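Local coordinates for uncharacterized conserved protein of COG5135 (Nostoc punctiforme, PDB 2I51) that binds flavin mononucleotide and is related to pyridoxamine 5'-phosphate oxidase, so that it probably serves as a flavin-dependent oxidoreductase, at the interface of chains A and B. Residues are numbered along the deposited sequence; one frame, centred on the assembly and turned at random. Chains: chain A/B, Uncharacterized conserved protein of COG5135.

Contact 1: the interface of chains A and B. Residues chain A 76-78, 87, 89; chain B 28, 40-42.
A:Gln87 and A:Glu76 hydrogen-bond across to B:Thr42 and B:Asn40, where strands 86-97 and 74-81 of chain A meet strand 38-44 of chain B in the split-barrel dimer of an FMN-binding protein. The amide oxygen OE1 of A:Gln87 takes two hydrogen bonds from B:Thr42: its hydroxyl OG1, at 2.7 Å, comes in the carbonyl plane, while its backbone N is tilted 20° from that plane. Behind it, B:Gln28 NE2 donates to B:Thr42 OG1 at 3.1 Å, a bond that is likely to restrict how the hydroxyl turns. The carboxylate oxygen A:Glu76 OE2 accepts from B:Asn40 N at 2.9 Å, met from above the carboxylate plane.

Charge pairing orients that oxygen. A:Arg89 grips it side-on with NE and NH2, the NH2 salt bridge measuring 3.0 Å and using the syn lone pair. A glycine in place of A:Arg89 would probably leave A:Glu76 without its counter-charge and free to swing away from B:Asn40 N.

Aliphatic packing adds B:Arg41 CB over one guanidinium face of A:Arg89. A:Gln87, A:Arg89, B:Arg41 and B:Thr42 occupy FMN-pocket positions, and their pairing may shape the flavin site. In the apolar middle, A:Cys78 SG lies 3.7 Å from B:Arg41 CA.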
loop_
_atom_site.group_PDB
_atom_site.type_symbol
_atom_site.label_atom_id
_atom_site.label_comp_id
_atom_site.label_asym_id
_atom_site.label_seq_id
_atom_site.Cartn_x
_atom_site.Cartn_y
_atom_site.Cartn_z
ATOM N N GLU A 76 -6.787 6.106 0.626
ATOM C CA GLU A 76 -7.031 4.945 1.436
ATOM C C GLU A 76 -5.690 4.388 1.897
ATOM O O GLU A 76 -4.787 4.127 1.069
ATOM C CB GLU A 76 -7.756 3.850 0.659
ATOM C CG GLU A 76 -8.160 2.678 1.571
ATOM C CD GLU A 76 -9.233 1.800 0.940
ATOM O OE1 GLU A 76 -10.376 2.308 0.677
ATOM O OE2 GLU A 76 -8.996 0.606 0.691
ATOM N N ILE A 77 -5.533 4.295 3.212
ATOM C CA ILE A 77 -4.337 3.665 3.720
ATOM C C ILE A 77 -4.601 2.178 3.965
ATOM O O ILE A 77 -5.727 1.740 4.227
ATOM C CB ILE A 77 -3.782 4.362 4.951
ATOM C CG1 ILE A 77 -4.838 4.353 6.068
ATOM C CG2 ILE A 77 -3.240 5.769 4.578
ATOM C CD1 ILE A 77 -4.272 4.757 7.438
ATOM N N CYS A 78 -3.546 1.383 3.807
ATOM C CA CYS A 78 -3.545 0.002 4.219
ATOM C C CYS A 78 -2.392 -0.126 5.161
ATOM O O CYS A 78 -1.267 0.258 4.859
ATOM C CB CYS A 78 -3.397 -0.916 3.036
ATOM S SG CYS A 78 -3.499 -2.652 3.497
ATOM N N GLN A 87 -4.848 -6.177 9.784
ATOM C CA GLN A 87 -4.789 -5.149 8.807
ATOM C C GLN A 87 -5.880 -4.128 9.085
ATOM O O GLN A 87 -6.999 -4.512 9.429
ATOM C CB GLN A 87 -5.022 -5.752 7.431
ATOM C CG GLN A 87 -5.197 -4.773 6.263
ATOM C CD GLN A 87 -5.393 -5.483 4.957
ATOM O OE1 GLN A 87 -4.442 -5.580 4.172
ATOM N NE2 GLN A 87 -6.581 -5.972 4.716
ATOM N N ARG A 89 -7.608 -0.949 6.991
ATOM C CA ARG A 89 -7.767 -0.132 5.790
ATOM C C ARG A 89 -8.586 1.063 6.205
ATOM O O ARG A 89 -9.599 0.885 6.881
ATOM C CB ARG A 89 -8.464 -0.911 4.672
ATOM C CG ARG A 89 -7.632 -2.037 4.162
ATOM C CD ARG A 89 -8.447 -2.977 3.270
ATOM N NE ARG A 89 -8.939 -2.263 2.081
ATOM C CZ ARG A 89 -9.687 -2.805 1.119
ATOM N NH1 ARG A 89 -10.113 -4.003 1.294
ATOM N NH2 ARG A 89 -10.048 -2.086 0.046
ATOM N N GLN B 28 1.084 -4.455 -0.861
ATOM C CA GLN B 28 -0.182 -3.760 -0.901
ATOM C C GLN B 28 -0.531 -3.366 -2.315
ATOM O O GLN B 28 0.263 -2.741 -2.991
ATOM C CB GLN B 28 -0.117 -2.511 0.017
ATOM C CG GLN B 28 -0.081 -2.821 1.520
ATOM C CD GLN B 28 1.161 -3.505 1.954
ATOM O OE1 GLN B 28 2.273 -3.114 1.594
ATOM N NE2 GLN B 28 1.006 -4.497 2.842
ATOM N N ASN B 40 -6.999 -0.013 -1.358
ATOM C CA ASN B 40 -5.653 -0.514 -1.044
ATOM C C ASN B 40 -5.747 -1.658 -0.051
ATOM O O ASN B 40 -6.399 -1.509 0.964
ATOM C CB ASN B 40 -4.879 0.621 -0.369
ATOM C CG ASN B 40 -3.367 0.470 -0.437
ATOM O OD1 ASN B 40 -2.854 -0.410 -1.105
ATOM N ND2 ASN B 40 -2.644 1.436 0.166
ATOM N N ARG B 41 -5.143 -2.809 -0.370
ATOM C CA ARG B 41 -5.221 -3.952 0.524
ATOM C C ARG B 41 -4.034 -4.839 0.319
ATOM O O ARG B 41 -3.422 -4.864 -0.771
ATOM C CB ARG B 41 -6.520 -4.783 0.328
ATOM C CG ARG B 41 -6.554 -5.749 -0.837
ATOM C CD ARG B 41 -6.583 -5.032 -2.163
ATOM N NE ARG B 41 -7.859 -4.413 -2.401
ATOM C CZ ARG B 41 -8.151 -3.567 -3.380
ATOM N NH1 ARG B 41 -7.212 -2.991 -4.131
ATOM N NH2 ARG B 41 -9.409 -3.247 -3.550
ATOM N N THR B 42 -3.721 -5.620 1.333
ATOM C CA THR B 42 -2.574 -6.510 1.298
ATOM C C THR B 42 -2.948 -7.807 0.559
ATOM O O THR B 42 -4.067 -8.334 0.702
ATOM C CB THR B 42 -2.131 -6.879 2.702
ATOM O OG1 THR B 42 -1.818 -5.717 3.473
ATOM C CG2 THR B 42 -0.846 -7.768 2.715
#

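Contact 2: the interface of chains A and B. Residues chain A 131-134; chain B 191-193.
A:Arg134 lies along the end of strand 188-192 of chain B, its CB against the methyl of B:Ala192 at 3.7 Å. CG is anti to the backbone N (chi1 173°) and the chain bends at chi2, which carries the guanidinium toward B:Ile193. Its NH1 meets a water in the guanidinium plane, 2.9 Å away, and the same water lies 2.7 Å from the backbone O of B:Ile193, so the arginine reaches the partner chain through solvent. One residue earlier, A:Pro133 and B:Glu191 pass each other at a slant. The glutamate is extended beyond CG, and its carboxylate oxygen OE2 approaches the pyrrolidine ring at CG, 3.4 Å away. B:Ile193 turns CG2 toward the carbonyl O of A:Gly131, at 3.6 Å, and its CD1 rests 4.1 Å from CA of that glycine.

Between these side chains the backbones pair in an antiparallel beta bridge of A:Pro133 with B:Ile193. A:Arg134 N donates to B:Ala192 O at 3.0 Å. In this flavoprotein dimer the bridge ties a loop of one subunit to the C-terminal segment of the other, and so probably steadies both.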
loop_
_atom_site.group_PDB
_atom_site.type_symbol
_atom_site.label_atom_id
_atom_site.label_comp_id
_atom_site.label_asym_id
_atom_site.label_seq_id
_atom_site.Cartn_x
_atom_site.Cartn_y
_atom_site.Cartn_z
ATOM N N GLY A 131 12.890 12.966 -7.425
ATOM C CA GLY A 131 12.547 12.461 -8.758
ATOM C C GLY A 131 13.372 12.950 -9.938
ATOM O O GLY A 131 13.240 12.443 -11.039
ATOM N N LYS A 132 14.219 13.943 -9.740
ATOM C CA LYS A 132 15.047 14.418 -10.813
ATOM C C LYS A 132 16.272 13.527 -10.895
ATOM O O LYS A 132 16.524 12.780 -9.989
ATOM C CB LYS A 132 15.450 15.878 -10.553
ATOM C CG LYS A 132 14.266 16.829 -10.458
ATOM C CD LYS A 132 13.384 16.797 -11.674
ATOM C CE LYS A 132 12.343 17.917 -11.631
ATOM N NZ LYS A 132 11.714 18.121 -12.959
ATOM N N PRO A 133 17.054 13.620 -11.987
ATOM C CA PRO A 133 18.291 12.845 -12.094
ATOM C C PRO A 133 19.193 12.949 -10.881
ATOM O O PRO A 133 19.423 14.046 -10.378
ATOM C CB PRO A 133 18.965 13.476 -13.318
ATOM C CG PRO A 133 17.757 13.801 -14.209
ATOM C CD PRO A 133 16.815 14.417 -13.219
ATOM N N ARG A 134 19.703 11.816 -10.414
ATOM C CA ARG A 134 20.394 11.730 -9.129
ATOM C C ARG A 134 21.633 12.623 -9.132
ATOM O O ARG A 134 22.490 12.503 -10.013
ATOM C CB ARG A 134 20.809 10.293 -8.839
ATOM C CG ARG A 134 21.701 10.120 -7.583
ATOM C CD ARG A 134 21.104 10.754 -6.369
ATOM N NE ARG A 134 21.982 10.640 -5.231
ATOM C CZ ARG A 134 21.940 9.714 -4.289
ATOM N NH1 ARG A 134 21.053 8.728 -4.346
ATOM N NH2 ARG A 134 22.813 9.789 -3.280
ATOM N N GLU B 191 17.023 4.703 -14.605
ATOM C CA GLU B 191 17.560 5.986 -14.285
ATOM C C GLU B 191 17.667 6.144 -12.794
ATOM O O GLU B 191 16.686 5.901 -12.102
ATOM C CB GLU B 191 16.592 7.064 -14.787
ATOM C CG GLU B 191 17.109 8.472 -14.647
ATOM C CD GLU B 191 16.010 9.524 -14.866
ATOM O OE1 GLU B 191 14.860 9.159 -15.209
ATOM O OE2 GLU B 191 16.301 10.719 -14.659
ATOM N N ALA B 192 18.838 6.562 -12.316
ATOM C CA ALA B 192 19.001 6.932 -10.932
ATOM C C ALA B 192 18.386 8.305 -10.735
ATOM O O ALA B 192 18.686 9.253 -11.481
ATOM C CB ALA B 192 20.489 6.963 -10.527
ATOM N N ILE B 193 17.567 8.419 -9.672
ATOM C CA ILE B 193 16.838 9.636 -9.425
ATOM C C ILE B 193 16.972 10.055 -7.953
ATOM O O ILE B 193 17.381 9.266 -7.104
ATOM C CB ILE B 193 15.358 9.537 -9.809
ATOM C CG1 ILE B 193 14.660 8.392 -9.070
ATOM C CG2 ILE B 193 15.170 9.379 -11.320
ATOM C CD1 ILE B 193 13.105 8.462 -9.165
HETATM O O HOH W 1 19.402 7.627 -6.461
#

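Contact 3: the interface of chains A and B. Residues chain A 31-32, 36-38; chain B 32, 36-38.
The end of strand 26-32 and the start of strand 38-44, with the turn joining them, meet their own counterparts from the other chain here. Both strands belong to the split barrel of the pyridoxamine 5'-phosphate oxidase family, whose members typically form two-fold dimers around the FMN sites.

A:Val32 and B:Val32 point at each other tip to tip, with their CG2 methyls 3.9 Å apart. Each valine holds CG1 anti to its backbone N and CG2 anti to the carbonyl carbon (chi1 -173° in A:Val32), and this setting sends CG2 into the opposite turn. There the methyl meets a proline ring and a glycine carbonyl. A:Val32 CG2 comes to 3.4 Å from CD of B:Pro38, a tight carbon contact, and to 3.3 Å from the backbone O of B:Gly36. The twin contact is slightly looser: B:Val32 CG2 stands 3.6 Å from A:Pro38 CD and 3.5 Å from A:Gly36 O.

Shortening A:Val32 to an alanine is likely to open a gap beside B:Pro38 and leave the B:Val32 methyls without their opposite number. Each valine slants across the proline ring that faces it. Beyond CB of B:Pro38, the backbone O of A:Thr31 lies 4.1 Å away and borders the ring.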
loop_
_atom_site.group_PDB
_atom_site.type_symbol
_atom_site.label_atom_id
_atom_site.label_comp_id
_atom_site.label_asym_id
_atom_site.label_seq_id
_atom_site.Cartn_x
_atom_site.Cartn_y
_atom_site.Cartn_z
ATOM N N THR A 31 -3.405 6.958 -3.351
ATOM C CA THR A 31 -4.089 8.102 -3.893
ATOM C C THR A 31 -4.426 7.819 -5.357
ATOM O O THR A 31 -4.091 6.741 -5.885
ATOM C CB THR A 31 -3.154 9.359 -3.848
ATOM O OG1 THR A 31 -1.887 9.038 -4.489
ATOM C CG2 THR A 31 -2.935 9.867 -2.446
ATOM N N VAL A 32 -5.141 8.748 -6.008
ATOM C CA VAL A 32 -5.442 8.630 -7.431
ATOM C C VAL A 32 -4.769 9.794 -8.146
ATOM O O VAL A 32 -4.787 10.970 -7.670
ATOM C CB VAL A 32 -6.974 8.568 -7.725
ATOM C CG1 VAL A 32 -7.268 8.279 -9.220
ATOM C CG2 VAL A 32 -7.622 7.477 -6.954
ATOM N N GLY A 36 -6.232 9.228 -13.530
ATOM C CA GLY A 36 -7.187 8.210 -13.102
ATOM C C GLY A 36 -6.521 6.944 -12.541
ATOM O O GLY A 36 -7.184 6.033 -12.077
ATOM N N ARG A 37 -5.213 6.853 -12.662
ATOM C CA ARG A 37 -4.511 5.643 -12.196
ATOM C C ARG A 37 -4.161 5.792 -10.703
ATOM O O ARG A 37 -3.894 6.880 -10.212
ATOM C CB ARG A 37 -3.223 5.444 -12.981
ATOM C CG ARG A 37 -3.471 5.129 -14.477
ATOM C CD ARG A 37 -2.147 5.054 -15.212
ATOM N NE ARG A 37 -2.393 4.566 -16.583
ATOM C CZ ARG A 37 -1.481 4.448 -17.548
ATOM N NH1 ARG A 37 -0.211 4.792 -17.355
ATOM N NH2 ARG A 37 -1.857 3.977 -18.726
ATOM N N PRO A 38 -4.085 4.680 -9.967
ATOM C CA PRO A 38 -3.730 4.714 -8.545
ATOM C C PRO A 38 -2.238 4.947 -8.375
ATOM O O PRO A 38 -1.428 4.734 -9.287
ATOM C CB PRO A 38 -4.102 3.315 -8.080
ATOM C CG PRO A 38 -3.897 2.492 -9.290
ATOM C CD PRO A 38 -4.312 3.303 -10.444
ATOM N N VAL B 32 -8.337 1.557 -8.368
ATOM C CA VAL B 32 -9.277 2.673 -8.338
ATOM C C VAL B 32 -10.664 2.086 -8.486
ATOM O O VAL B 32 -10.899 1.153 -9.299
ATOM C CB VAL B 32 -8.902 3.733 -9.371
ATOM C CG1 VAL B 32 -9.911 4.942 -9.359
ATOM C CG2 VAL B 32 -7.513 4.245 -9.098
ATOM N N GLY B 36 -14.008 6.633 -8.583
ATOM C CA GLY B 36 -12.792 7.423 -8.687
ATOM C C GLY B 36 -11.895 7.409 -7.475
ATOM O O GLY B 36 -10.840 8.000 -7.508
ATOM N N ARG B 37 -12.325 6.756 -6.407
ATOM C CA ARG B 37 -11.559 6.728 -5.175
ATOM C C ARG B 37 -10.639 5.543 -5.153
ATOM O O ARG B 37 -10.961 4.499 -5.690
ATOM C CB ARG B 37 -12.530 6.655 -4.010
ATOM C CG ARG B 37 -13.291 7.946 -3.816
ATOM C CD ARG B 37 -14.295 7.817 -2.719
ATOM N NE ARG B 37 -14.906 9.118 -2.417
ATOM C CZ ARG B 37 -15.874 9.302 -1.525
ATOM N NH1 ARG B 37 -16.378 8.275 -0.860
ATOM N NH2 ARG B 37 -16.361 10.521 -1.324
ATOM N N PRO B 38 -9.470 5.704 -4.536
ATOM C CA PRO B 38 -8.538 4.579 -4.428
ATOM C C PRO B 38 -9.021 3.498 -3.466
ATOM O O PRO B 38 -9.878 3.763 -2.616
ATOM C CB PRO B 38 -7.273 5.202 -3.847
ATOM C CG PRO B 38 -7.777 6.372 -3.109
ATOM C CD PRO B 38 -8.964 6.907 -3.849
#

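Contact 4: the interface of chains A and B. Residues chain A 23, 26; chain B 80, 82.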
loop_
_atom_site.group_PDB
_atom_site.type_symbol
_atom_site.label_atom_id
_atom_site.label_comp_id
_atom_site.label_asym_id
_atom_site.label_seq_id
_atom_site.Cartn_x
_atom_site.Cartn_y
_atom_site.Cartn_z
ATOM N N TYR A 23 9.095 -0.903 12.143
ATOM C CA TYR A 23 8.350 -0.814 10.920
ATOM C C TYR A 23 6.839 -1.070 11.013
ATOM O O TYR A 23 6.096 -0.994 10.036
ATOM C CB TYR A 23 8.971 -1.739 9.863
ATOM C CG TYR A 23 9.288 -3.148 10.317
ATOM C CD1 TYR A 23 8.343 -4.137 10.203
ATOM C CD2 TYR A 23 10.547 -3.486 10.792
ATOM C CE1 TYR A 23 8.627 -5.407 10.564
ATOM C CE2 TYR A 23 10.869 -4.776 11.087
ATOM C CZ TYR A 23 9.914 -5.740 10.999
ATOM O OH TYR A 23 10.249 -7.055 11.335
ATOM N N TYR A 26 4.928 1.845 9.832
ATOM C CA TYR A 26 4.971 2.173 8.421
ATOM C C TYR A 26 3.691 1.665 7.770
ATOM O O TYR A 26 3.225 0.538 8.042
ATOM C CB TYR A 26 6.154 1.517 7.730
ATOM C CG TYR A 26 7.506 1.848 8.256
ATOM C CD1 TYR A 26 7.729 2.917 9.078
ATOM C CD2 TYR A 26 8.575 1.039 7.931
ATOM C CE1 TYR A 26 9.022 3.166 9.588
ATOM C CE2 TYR A 26 9.821 1.273 8.403
ATOM C CZ TYR A 26 10.043 2.326 9.217
ATOM O OH TYR A 26 11.338 2.568 9.718
ATOM N N TYR B 80 7.196 -3.312 0.654
ATOM C CA TYR B 80 8.247 -2.910 1.573
ATOM C C TYR B 80 8.883 -4.143 2.198
ATOM O O TYR B 80 8.192 -5.029 2.707
ATOM C CB TYR B 80 7.700 -1.984 2.663
ATOM C CG TYR B 80 8.789 -1.518 3.582
ATOM C CD1 TYR B 80 9.820 -0.743 3.094
ATOM C CD2 TYR B 80 8.846 -1.924 4.908
ATOM C CE1 TYR B 80 10.859 -0.359 3.912
ATOM C CE2 TYR B 80 9.895 -1.551 5.743
ATOM C CZ TYR B 80 10.896 -0.753 5.241
ATOM O OH TYR B 80 11.988 -0.362 6.047
ATOM N N PRO B 82 11.228 -5.264 5.140
ATOM C CA PRO B 82 11.659 -4.631 6.362
ATOM C C PRO B 82 13.080 -4.855 6.818
ATOM O O PRO B 82 13.625 -3.998 7.562
ATOM C CB PRO B 82 10.689 -5.210 7.418
ATOM C CG PRO B 82 9.562 -5.627 6.709
ATOM C CD PRO B 82 10.112 -6.199 5.407
#
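One face of the A:Tyr23 phenol ring is capped by B:Pro82, whose CB stands over its centre, 3.5 Å from the ring centroid, in a CH-pi contact. The ring of A:Tyr26 has CA of A:Tyr23 above one face, offset toward the rim, and at its edge, in plane, CE2 of B:Tyr80. The two tyrosines of this second pair are nearly perpendicular, with planes 81° apart and centroids 5.5 Å from each other. In this edge-to-face contact the rim of A:Tyr26 is directed at B:Tyr80, and CD2 of A:Tyr26 lies 3.6 Å from CE2 of B:Tyr80. The phenol oxygen of B:Tyr80 follows the same edge, its OH 3.6 Å from CE2 of A:Tyr26.

Torsions account for both placements. A:Tyr23 carries its ring between the backbone N and the carbonyl carbon (chi1 47°), and the ring stands at 89° in chi2, which presents its face to the proline. B:Tyr80 has CG anti to the backbone N and thereby extends from its strand to the rim of A:Tyr26. CB of B:Pro82 spreads its contact evenly over the aromatic carbons, at 3.7 Å from CE2 of A:Tyr23.

Both A:Tyr26 and B:Tyr80 belong to positions that line FMN pockets, so this aromatic contact may couple subunit packing to the flavin site. In the fold it joins 3-10 helix 22-25 and the start of strand 26-32 of chain A to the end of strand 74-81 of chain B and the loop that follows.

The contacts illustrate how one two-fold dimer is built from a few recurring elements. Measured between centres of C-alpha atoms, contacts 1 and 3 lie about 13 Å apart and share strands 26-32 and 38-44; contact 4, about 14 Å from contact 1, draws on strands 26-32 and 74-81, which contact 1 also uses with the chains exchanged. Contacts 3 and 4 are about 23 Å apart. Contact 2 lies about 28 Å from contact 1, 25 Å from contact 3 and 23 Å from contact 4, and uses different elements. FMN-pocket residues occur in contacts 1 and 4, so dimerisation is likely to shape the flavin sites.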